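Local coordinates for transposon Tn7 transposition protein TnsA (Escherichia coli, PDB 1T0F) that cuts the 5' DNA strands at the ends of transposon Tn7 as a metal-dependent, restriction-enzyme-like endonuclease, forming the transposase together with TnsB, at residues Ala17-Glu22 with Ile33-Val38; Arg57-Leu62 with Ala68-Leu73; Arg94-Asp99 with Arg153-Gln158. All blocks are in the same frame, centred on the assembly; numbering follows the deposited sequence.

Interaction 1 of 3, residues Ala17-Glu22 with Ile33-Val38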
loop_
_atom_site.group_PDB
_atom_site.type_symbol
_atom_site.label_atom_id
_atom_site.label_comp_id
_atom_site.label_asym_id
_atom_site.label_seq_id
_atom_site.Cartn_x
_atom_site.Cartn_y
_atom_site.Cartn_z
ATOM N N ALA A 17 -23.214 0.701 8.241
ATOM C CA ALA A 17 -24.308 0.249 7.387
ATOM C C ALA A 17 -24.347 1.050 6.092
ATOM O O ALA A 17 -24.581 0.502 5.015
ATOM C CB ALA A 17 -25.639 0.387 8.127
ATOM N N ARG A 18 -24.109 2.350 6.208
ATOM C CA ARG A 18 -24.121 3.243 5.060
ATOM C C ARG A 18 -23.007 2.910 4.075
ATOM O O ARG A 18 -23.217 2.915 2.861
ATOM C CB ARG A 18 -24.003 4.693 5.544
ATOM C CG ARG A 18 -23.688 5.722 4.471
ATOM C CD ARG A 18 -22.185 5.955 4.369
ATOM N NE ARG A 18 -21.858 7.133 3.567
ATOM C CZ ARG A 18 -20.629 7.620 3.419
ATOM N NH1 ARG A 18 -19.602 7.031 4.018
ATOM N NH2 ARG A 18 -20.426 8.699 2.675
ATOM N N ARG A 19 -21.820 2.617 4.597
ATOM C CA ARG A 19 -20.690 2.282 3.741
ATOM C C ARG A 19 -20.919 0.944 3.056
ATOM O O ARG A 19 -20.521 0.750 1.910
ATOM C CB ARG A 19 -19.396 2.272 4.560
ATOM C CG ARG A 19 -18.970 3.671 4.967
ATOM C CD ARG A 19 -17.624 3.708 5.666
ATOM N NE ARG A 19 -17.064 5.058 5.649
ATOM C CZ ARG A 19 -17.664 6.129 6.166
ATOM N NH1 ARG A 19 -18.851 6.019 6.752
ATOM N NH2 ARG A 19 -17.079 7.318 6.091
ATOM N N ILE A 20 -21.577 0.023 3.750
ATOM C CA ILE A 20 -21.866 -1.276 3.166
ATOM C C ILE A 20 -22.855 -1.086 2.014
ATOM O O ILE A 20 -22.759 -1.758 0.987
ATOM C CB ILE A 20 -22.465 -2.239 4.212
ATOM C CG1 ILE A 20 -21.429 -2.519 5.307
ATOM C CG2 ILE A 20 -22.893 -3.536 3.545
ATOM C CD1 ILE A 20 -21.913 -3.447 6.407
ATOM N N LYS A 21 -23.797 -0.159 2.185
ATOM C CA LYS A 21 -24.790 0.118 1.149
ATOM C C LYS A 21 -24.149 0.659 -0.117
ATOM O O LYS A 21 -24.497 0.235 -1.216
ATOM C CB LYS A 21 -25.835 1.125 1.635
ATOM C CG LYS A 21 -26.907 0.548 2.541
ATOM C CD LYS A 21 -28.281 1.125 2.194
ATOM C CE LYS A 21 -28.304 2.648 2.263
ATOM N NZ LYS A 21 -29.610 3.208 1.801
ATOM N N GLU A 22 -23.225 1.605 0.031
ATOM C CA GLU A 22 -22.553 2.175 -1.131
ATOM C C GLU A 22 -21.582 1.164 -1.728
ATOM O O GLU A 22 -20.789 1.485 -2.612
ATOM C CB GLU A 22 -21.830 3.476 -0.762
ATOM C CG GLU A 22 -20.967 3.408 0.482
ATOM C CD GLU A 22 -20.389 4.764 0.863
ATOM O OE1 GLU A 22 -19.744 4.858 1.929
ATOM O OE2 GLU A 22 -20.578 5.736 0.099
ATOM N N ILE A 33 -14.090 -0.081 -4.692
ATOM C CA ILE A 33 -14.146 1.095 -3.830
ATOM C C ILE A 33 -13.573 0.630 -2.487
ATOM O O ILE A 33 -14.076 -0.314 -1.899
ATOM C CB ILE A 33 -15.596 1.587 -3.615
ATOM C CG1 ILE A 33 -16.221 1.978 -4.957
ATOM C CG2 ILE A 33 -15.595 2.793 -2.693
ATOM C CD1 ILE A 33 -17.630 2.544 -4.836
ATOM N N PRO A 34 -12.504 1.276 -1.998
ATOM C CA PRO A 34 -11.907 0.869 -0.717
ATOM C C PRO A 34 -12.819 1.125 0.483
ATOM O O PRO A 34 -13.631 2.047 0.468
ATOM C CB PRO A 34 -10.631 1.699 -0.657
ATOM C CG PRO A 34 -11.039 2.966 -1.350
ATOM C CD PRO A 34 -11.817 2.457 -2.548
ATOM N N TRP A 35 -12.679 0.307 1.520
ATOM C CA TRP A 35 -13.493 0.472 2.721
ATOM C C TRP A 35 -13.113 1.779 3.418
ATOM O O TRP A 35 -13.983 2.537 3.844
ATOM C CB TRP A 35 -13.300 -0.719 3.663
ATOM C CG TRP A 35 -14.040 -0.574 4.967
ATOM C CD1 TRP A 35 -13.499 -0.302 6.193
ATOM C CD2 TRP A 35 -15.456 -0.669 5.164
ATOM N NE1 TRP A 35 -14.494 -0.223 7.145
ATOM C CE2 TRP A 35 -15.703 -0.443 6.540
ATOM C CE3 TRP A 35 -16.542 -0.921 4.313
ATOM C CZ2 TRP A 35 -16.994 -0.461 7.083
ATOM C CZ3 TRP A 35 -17.830 -0.942 4.859
ATOM C CH2 TRP A 35 -18.040 -0.713 6.230
ATOM N N LEU A 36 -11.814 2.044 3.520
ATOM C CA LEU A 36 -11.317 3.267 4.146
ATOM C C LEU A 36 -10.794 4.224 3.081
ATOM O O LEU A 36 -10.258 3.792 2.062
ATOM C CB LEU A 36 -10.172 2.953 5.112
ATOM C CG LEU A 36 -10.390 1.932 6.232
ATOM C CD1 LEU A 36 -9.071 1.724 6.974
ATOM C CD2 LEU A 36 -11.482 2.418 7.184
ATOM N N THR A 37 -10.939 5.523 3.329
ATOM C CA THR A 37 -10.464 6.547 2.411
ATOM C C THR A 37 -9.456 7.412 3.160
ATOM O O THR A 37 -9.300 7.270 4.373
ATOM C CB THR A 37 -11.619 7.444 1.925
ATOM O OG1 THR A 37 -12.077 8.264 3.010
ATOM C CG2 THR A 37 -12.768 6.594 1.428
ATOM N N VAL A 38 -8.770 8.302 2.450
ATOM C CA VAL A 38 -7.787 9.173 3.087
ATOM C C VAL A 38 -8.432 10.035 4.180
ATOM O O VAL A 38 -7.738 10.635 5.004
ATOM C CB VAL A 38 -7.096 10.100 2.060
ATOM C CG1 VAL A 38 -6.305 9.263 1.055
ATOM C CG2 VAL A 38 -8.134 10.965 1.352
HETATM O O HOH W 1 -14.881 5.150 4.225
#
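The last turn of helix 13-21 rests on the indole of Trp35, which belongs to the loop leading from that helix to strand 48-51. The benzo end of the indole does the touching: CZ3 of Trp35 lies 3.6 Å from CB of Arg19, and CH2 of Trp35 lies 3.9 Å from CG1 of Ile20. Arg19 passes over one face of the indole, with its CD above the ring, whereas CG1 of Ile20 comes in at the ring edge, near its plane. With CG of Trp35 anti to the backbone N (chi1 176°), the indole extends toward the helix. In this PDDEXK-class endonuclease the loop lies against strand 79-87, where Trp35 touches Pro87 and its backbone bonds to Gln85. Arg19 runs extended from CG to NE, and a water bridges the helix and the loop, accepting from Arg19 NE at 2.6 Å and donating to Trp35 O at 2.8 Å. Above the guanidinium of Arg19 lies NH1 of Arg18. That same NH1 is 3.0 Å from Glu22 OE1, well out of the Arg18 guanidinium plane, a purely electrostatic pairing; the main partner of Glu22 OE1 is Arg24, in a salt bridge.

Interaction 2 of 3, residues Arg57-Leu62 with Ala68-Leu73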
loop_
_atom_site.group_PDB
_atom_site.type_symbol
_atom_site.label_atom_id
_atom_site.label_comp_id
_atom_site.label_asym_id
_atom_site.label_seq_id
_atom_site.Cartn_x
_atom_site.Cartn_y
_atom_site.Cartn_z
ATOM N N ARG A 57 -7.596 3.468 -11.348
ATOM C CA ARG A 57 -8.192 4.191 -10.217
ATOM C C ARG A 57 -7.204 5.073 -9.478
ATOM O O ARG A 57 -5.984 4.930 -9.621
ATOM C CB ARG A 57 -8.734 3.224 -9.154
ATOM C CG ARG A 57 -9.887 2.326 -9.543
ATOM C CD ARG A 57 -10.520 1.677 -8.290
ATOM N NE ARG A 57 -9.652 0.704 -7.617
ATOM C CZ ARG A 57 -8.987 0.924 -6.483
ATOM N NH1 ARG A 57 -9.073 2.095 -5.862
ATOM N NH2 ARG A 57 -8.232 -0.037 -5.963
ATOM N N VAL A 58 -7.752 5.978 -8.667
ATOM C CA VAL A 58 -6.936 6.823 -7.805
ATOM C C VAL A 58 -7.077 6.078 -6.475
ATOM O O VAL A 58 -8.179 5.986 -5.919
ATOM C CB VAL A 58 -7.502 8.252 -7.649
ATOM C CG1 VAL A 58 -6.803 8.956 -6.484
ATOM C CG2 VAL A 58 -7.279 9.044 -8.934
ATOM N N HIS A 59 -5.973 5.525 -5.982
ATOM C CA HIS A 59 -5.999 4.759 -4.745
ATOM C C HIS A 59 -5.877 5.615 -3.496
ATOM O O HIS A 59 -5.359 6.728 -3.540
ATOM C CB HIS A 59 -4.875 3.721 -4.749
ATOM C CG HIS A 59 -5.019 2.684 -5.819
ATOM N ND1 HIS A 59 -5.314 1.366 -5.545
ATOM C CD2 HIS A 59 -4.928 2.778 -7.166
ATOM C CE1 HIS A 59 -5.398 0.691 -6.679
ATOM N NE2 HIS A 59 -5.168 1.526 -7.677
ATOM N N HIS A 60 -6.347 5.056 -2.386
ATOM C CA HIS A 60 -6.316 5.711 -1.080
ATOM C C HIS A 60 -5.347 5.004 -0.160
ATOM O O HIS A 60 -5.615 3.892 0.288
ATOM C CB HIS A 60 -7.699 5.671 -0.442
ATOM C CG HIS A 60 -8.680 6.598 -1.080
ATOM N ND1 HIS A 60 -8.996 7.826 -0.543
ATOM C CD2 HIS A 60 -9.395 6.489 -2.223
ATOM C CE1 HIS A 60 -9.867 8.435 -1.327
ATOM N NE2 HIS A 60 -10.126 7.646 -2.354
ATOM N N LEU A 61 -4.231 5.661 0.130
ATOM C CA LEU A 61 -3.210 5.098 1.001
ATOM C C LEU A 61 -3.172 5.968 2.258
ATOM O O LEU A 61 -3.136 7.199 2.169
ATOM C CB LEU A 61 -1.863 5.098 0.272
ATOM C CG LEU A 61 -1.980 4.459 -1.124
ATOM C CD1 LEU A 61 -0.656 4.588 -1.870
ATOM C CD2 LEU A 61 -2.394 3.011 -0.996
ATOM N N LEU A 62 -3.186 5.320 3.419
ATOM C CA LEU A 62 -3.217 6.039 4.689
ATOM C C LEU A 62 -1.914 6.247 5.469
ATOM O O LEU A 62 -1.953 6.638 6.637
ATOM C CB LEU A 62 -4.273 5.392 5.593
ATOM C CG LEU A 62 -5.729 5.752 5.259
ATOM C CD1 LEU A 62 -6.036 5.505 3.784
ATOM C CD2 LEU A 62 -6.656 4.932 6.142
ATOM N N ALA A 68 4.703 3.214 0.083
ATOM C CA ALA A 68 5.867 2.436 -0.355
ATOM C C ALA A 68 5.466 1.056 -0.891
ATOM O O ALA A 68 5.985 0.596 -1.912
ATOM C CB ALA A 68 6.858 2.289 0.793
ATOM N N VAL A 69 4.541 0.393 -0.205
ATOM C CA VAL A 69 4.083 -0.920 -0.637
ATOM C C VAL A 69 3.311 -0.799 -1.950
ATOM O O VAL A 69 3.484 -1.617 -2.854
ATOM C CB VAL A 69 3.185 -1.592 0.441
ATOM C CG1 VAL A 69 2.653 -2.918 -0.077
ATOM C CG2 VAL A 69 3.991 -1.819 1.721
ATOM N N PHE A 70 2.465 0.222 -2.059
ATOM C CA PHE A 70 1.707 0.430 -3.286
ATOM C C PHE A 70 2.639 0.638 -4.487
ATOM O O PHE A 70 2.478 -0.003 -5.523
ATOM C CB PHE A 70 0.791 1.652 -3.168
ATOM C CG PHE A 70 0.143 2.037 -4.468
ATOM C CD1 PHE A 70 -1.004 1.390 -4.905
ATOM C CD2 PHE A 70 0.735 2.988 -5.298
ATOM C CE1 PHE A 70 -1.553 1.682 -6.156
ATOM C CE2 PHE A 70 0.199 3.285 -6.547
ATOM C CZ PHE A 70 -0.951 2.626 -6.975
ATOM N N LEU A 71 3.604 1.542 -4.355
ATOM C CA LEU A 71 4.529 1.803 -5.460
ATOM C C LEU A 71 5.293 0.535 -5.853
ATOM O O LEU A 71 5.545 0.289 -7.037
ATOM C CB LEU A 71 5.505 2.919 -5.080
ATOM C CG LEU A 71 4.888 4.308 -4.872
ATOM C CD1 LEU A 71 5.928 5.262 -4.288
ATOM C CD2 LEU A 71 4.360 4.838 -6.196
ATOM N N SER A 72 5.656 -0.271 -4.863
ATOM C CA SER A 72 6.368 -1.520 -5.126
ATOM C C SER A 72 5.469 -2.506 -5.877
ATOM O O SER A 72 5.930 -3.215 -6.777
ATOM C CB SER A 72 6.852 -2.151 -3.812
ATOM O OG SER A 72 7.684 -1.255 -3.086
ATOM N N LEU A 73 4.188 -2.563 -5.506
ATOM C CA LEU A 73 3.241 -3.464 -6.169
ATOM C C LEU A 73 2.949 -3.029 -7.602
ATOM O O LEU A 73 2.906 -3.857 -8.514
ATOM C CB LEU A 73 1.919 -3.523 -5.393
ATOM C CG LEU A 73 1.934 -4.185 -4.013
ATOM C CD1 LEU A 73 0.602 -3.919 -3.314
ATOM C CD2 LEU A 73 2.183 -5.688 -4.159
#
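This is a buried apolar and aromatic contact at the centre of the chain, where strand 58-61 of the small antiparallel hairpin with 48-51 faces helix 64-75 of the PDDEXK-type endonuclease fold. It is carried by His59 and Leu61, two residues apart on the same side of the strand, meeting Phe70 of the helix. CE1 of Phe70 stands over the centre of the His59 imidazole, 3.6 Å from His59 CG. The rings are oblique, their centroids 4.9 Å apart and their planes at 47°. On the opposite face of the imidazole lies CZ of Arg57, offset toward the rim. Both ring nitrogens are engaged, NE2 with Thr55 OG1 and ND1 with Glu84 OE1, which fixes the rotation of the ring between its two neighbours. An alanine in place of His59 is likely to open a gap beneath Phe70 CE1 and to leave Thr55 and Glu84 without these hydrogen-bonding partners. Leu61 also lies close to the side chain of Glu66, an active-site residue at the start of the same helix. Phe70 has its CG anti to the backbone N (chi1 171°), which directs the ring toward His59. The root of the same side chain meets the leucine: Leu61 CD1 is 3.5 Å from Phe70 CB and 3.7 Å from Phe70 CG.

Interaction 3 of 3, residues Arg94-Asp99 with Arg153-Gln158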
loop_
_atom_site.group_PDB
_atom_site.type_symbol
_atom_site.label_atom_id
_atom_site.label_comp_id
_atom_site.label_asym_id
_atom_site.label_seq_id
_atom_site.Cartn_x
_atom_site.Cartn_y
_atom_site.Cartn_z
ATOM N N ARG A 94 -16.107 -11.785 13.693
ATOM C CA ARG A 94 -16.815 -11.898 14.966
ATOM C C ARG A 94 -16.609 -13.303 15.532
ATOM O O ARG A 94 -16.257 -13.473 16.701
ATOM C CB ARG A 94 -18.310 -11.634 14.754
ATOM C CG ARG A 94 -19.194 -12.007 15.934
ATOM C CD ARG A 94 -19.042 -11.025 17.082
ATOM N NE ARG A 94 -19.712 -11.499 18.295
ATOM C CZ ARG A 94 -19.694 -10.860 19.461
ATOM N NH1 ARG A 94 -19.042 -9.711 19.583
ATOM N NH2 ARG A 94 -20.321 -11.379 20.508
ATOM N N GLN A 95 -16.817 -14.311 14.691
ATOM C CA GLN A 95 -16.663 -15.703 15.105
ATOM C C GLN A 95 -15.212 -16.058 15.407
ATOM O O GLN A 95 -14.939 -16.823 16.327
ATOM C CB GLN A 95 -17.204 -16.641 14.020
ATOM C CG GLN A 95 -17.245 -18.113 14.426
ATOM C CD GLN A 95 -18.131 -18.362 15.643
ATOM O OE1 GLN A 95 -19.309 -17.999 15.650
ATOM N NE2 GLN A 95 -17.566 -18.982 16.675
ATOM N N ILE A 96 -14.280 -15.511 14.628
ATOM C CA ILE A 96 -12.859 -15.788 14.846
ATOM C C ILE A 96 -12.410 -15.270 16.214
ATOM O O ILE A 96 -11.679 -15.950 16.940
ATOM C CB ILE A 96 -11.989 -15.133 13.735
ATOM C CG1 ILE A 96 -12.277 -15.813 12.394
ATOM C CG2 ILE A 96 -10.499 -15.269 14.076
ATOM C CD1 ILE A 96 -11.663 -15.101 11.193
ATOM N N ALA A 97 -12.844 -14.064 16.559
ATOM C CA ALA A 97 -12.486 -13.470 17.846
ATOM C C ALA A 97 -12.980 -14.374 18.976
ATOM O O ALA A 97 -12.249 -14.663 19.926
ATOM C CB ALA A 97 -13.102 -12.080 17.971
ATOM N N ILE A 98 -14.224 -14.825 18.863
ATOM C CA ILE A 98 -14.798 -15.703 19.874
ATOM C C ILE A 98 -13.975 -16.983 19.993
ATOM O O ILE A 98 -13.568 -17.372 21.088
ATOM C CB ILE A 98 -16.261 -16.062 19.523
ATOM C CG1 ILE A 98 -17.133 -14.808 19.617
ATOM C CG2 ILE A 98 -16.774 -17.150 20.458
ATOM C CD1 ILE A 98 -18.567 -15.008 19.154
ATOM N N ASP A 99 -13.708 -17.629 18.862
ATOM C CA ASP A 99 -12.947 -18.872 18.872
ATOM C C ASP A 99 -11.506 -18.732 19.344
ATOM O O ASP A 99 -10.944 -19.673 19.909
ATOM C CB ASP A 99 -12.945 -19.515 17.482
ATOM C CG ASP A 99 -14.331 -19.933 17.029
ATOM O OD1 ASP A 99 -15.125 -20.377 17.884
ATOM O OD2 ASP A 99 -14.618 -19.831 15.818
ATOM N N ARG A 153 -4.878 -12.785 10.581
ATOM C CA ARG A 153 -4.159 -13.958 10.097
ATOM C C ARG A 153 -5.116 -15.133 9.951
ATOM O O ARG A 153 -5.147 -15.796 8.911
ATOM C CB ARG A 153 -3.031 -14.334 11.058
ATOM C CG ARG A 153 -2.171 -15.497 10.566
ATOM C CD ARG A 153 -1.235 -15.988 11.671
ATOM N NE ARG A 153 -1.945 -16.740 12.709
ATOM C CZ ARG A 153 -2.369 -17.994 12.571
ATOM N NH1 ARG A 153 -2.158 -18.659 11.439
ATOM N NH2 ARG A 153 -3.014 -18.586 13.565
ATOM N N ARG A 154 -5.904 -15.386 10.993
ATOM C CA ARG A 154 -6.862 -16.485 10.971
ATOM C C ARG A 154 -7.899 -16.322 9.870
ATOM O O ARG A 154 -8.303 -17.302 9.241
ATOM C CB ARG A 154 -7.566 -16.602 12.330
ATOM C CG ARG A 154 -6.634 -17.026 13.445
ATOM C CD ARG A 154 -7.392 -17.253 14.749
ATOM N NE ARG A 154 -6.494 -17.693 15.812
ATOM C CZ ARG A 154 -6.741 -18.720 16.619
ATOM N NH1 ARG A 154 -7.861 -19.417 16.485
ATOM N NH2 ARG A 154 -5.862 -19.060 17.553
ATOM N N TYR A 155 -8.323 -15.087 9.640
ATOM C CA TYR A 155 -9.313 -14.791 8.609
ATOM C C TYR A 155 -8.832 -15.286 7.248
ATOM O O TYR A 155 -9.512 -16.061 6.571
ATOM C CB TYR A 155 -9.553 -13.282 8.522
ATOM C CG TYR A 155 -10.613 -12.883 7.514
ATOM C CD1 TYR A 155 -11.966 -12.880 7.863
ATOM C CD2 TYR A 155 -10.268 -12.516 6.211
ATOM C CE1 TYR A 155 -12.946 -12.518 6.945
ATOM C CE2 TYR A 155 -11.246 -12.155 5.281
ATOM C CZ TYR A 155 -12.584 -12.158 5.663
ATOM O OH TYR A 155 -13.564 -11.784 4.777
ATOM N N TRP A 156 -7.659 -14.822 6.838
ATOM C CA TRP A 156 -7.129 -15.241 5.545
ATOM C C TRP A 156 -6.742 -16.719 5.508
ATOM O O TRP A 156 -6.841 -17.365 4.459
ATOM C CB TRP A 156 -5.960 -14.340 5.160
ATOM C CG TRP A 156 -6.425 -12.953 4.889
ATOM C CD1 TRP A 156 -6.191 -11.845 5.643
ATOM C CD2 TRP A 156 -7.262 -12.532 3.804
ATOM N NE1 TRP A 156 -6.828 -10.755 5.098
ATOM C CE2 TRP A 156 -7.494 -11.150 3.970
ATOM C CE3 TRP A 156 -7.840 -13.192 2.711
ATOM C CZ2 TRP A 156 -8.279 -10.413 3.084
ATOM C CZ3 TRP A 156 -8.622 -12.457 1.831
ATOM C CH2 TRP A 156 -8.834 -11.081 2.023
ATOM N N GLN A 157 -6.309 -17.269 6.639
ATOM C CA GLN A 157 -5.968 -18.688 6.659
ATOM C C GLN A 157 -7.233 -19.478 6.339
ATOM O O GLN A 157 -7.200 -20.472 5.607
ATOM C CB GLN A 157 -5.434 -19.107 8.026
ATOM C CG GLN A 157 -5.356 -20.616 8.186
ATOM C CD GLN A 157 -4.831 -21.038 9.536
ATOM O OE1 GLN A 157 -3.637 -20.928 9.811
ATOM N NE2 GLN A 157 -5.722 -21.518 10.392
ATOM N N GLN A 158 -8.348 -19.016 6.892
ATOM C CA GLN A 158 -9.655 -19.634 6.681
ATOM C C GLN A 158 -10.010 -19.591 5.189
ATOM O O GLN A 158 -10.562 -20.548 4.647
ATOM C CB GLN A 158 -10.698 -18.863 7.491
ATOM C CG GLN A 158 -12.002 -19.585 7.748
ATOM C CD GLN A 158 -12.901 -18.789 8.683
ATOM O OE1 GLN A 158 -13.624 -17.887 8.253
ATOM N NE2 GLN A 158 -12.838 -19.105 9.974
#
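Segments 94-99 of helix 90-100 and 153-158 of helix 143-159 cross with their short-segment axes 10.2 Å apart at closest approach and their N-to-C directions 115° apart, far from parallel. The backbones come nearest at Ile96 and Arg154, whose CA atoms are 7.2 Å apart. Ile96 therefore sits at the crossing, and each branch of its side chain has its own partner. CG2 lies 3.7 Å from Arg154 CB and equally close to Arg154 CD, so it rests along the aliphatic part of the arginine, the two side chains running antiparallel alongside each other. CD1 reaches farther, to 3.5 Å from Tyr155 CA, and it also meets the phenol ring at its edge, near the ring plane. That reach follows from CG1 lying anti to the carbonyl carbon (chi1 -67°) and from the extended chain beyond it. Gln158 NE2 also approaches Ile96 CG1, at 4.1 Å, a van der Waals contact only. Helix 90-100 lies partly within a region assigned by similarity to a DNA-binding helix-turn-helix, and the contact sets it across the C-terminal part of helix 143-159 in the endonuclease domain; Leu151, one turn earlier on that helix, also touches Ile96. The polar ends of Arg154 and Tyr155 are bound elsewhere. Arg154 NE forms a salt bridge with Glu150, and its NH2 forms another with an acidic side chain of the other protein in the assembly, while Tyr155 OH is hydrogen-bonded to Leu89 N. Within segment 94-99, Gln95 NE2 bonds to Asp99 OD2 at 3.2 Å with an N-H...O angle of 161°; the oxygen lies in the Gln95 amide plane but is met from above the plane of its own carboxylate.

In the fold
Along the chain the three contacts follow one another in series, each closing before the next opens. Interactions 1 and 2 have centres about 18 Å apart but touch directly: Val38 N lies 3.0 Å from His60 ND1, a probable hydrogen bond that ties the loop after helix 13-21 to strand 58-61. Interaction 3 stands apart, its centre about 22 Å from that of interaction 1 and about 26 Å from that of interaction 2, with no atoms in touch. Interaction 2 lies at the chain centre, interaction 3 at the periphery. Interactions 1 and 2 thus form one connected patch near the sheet that bears the metal site, while interaction 3 packs helices 90-100 and 143-159 against each other some distance away.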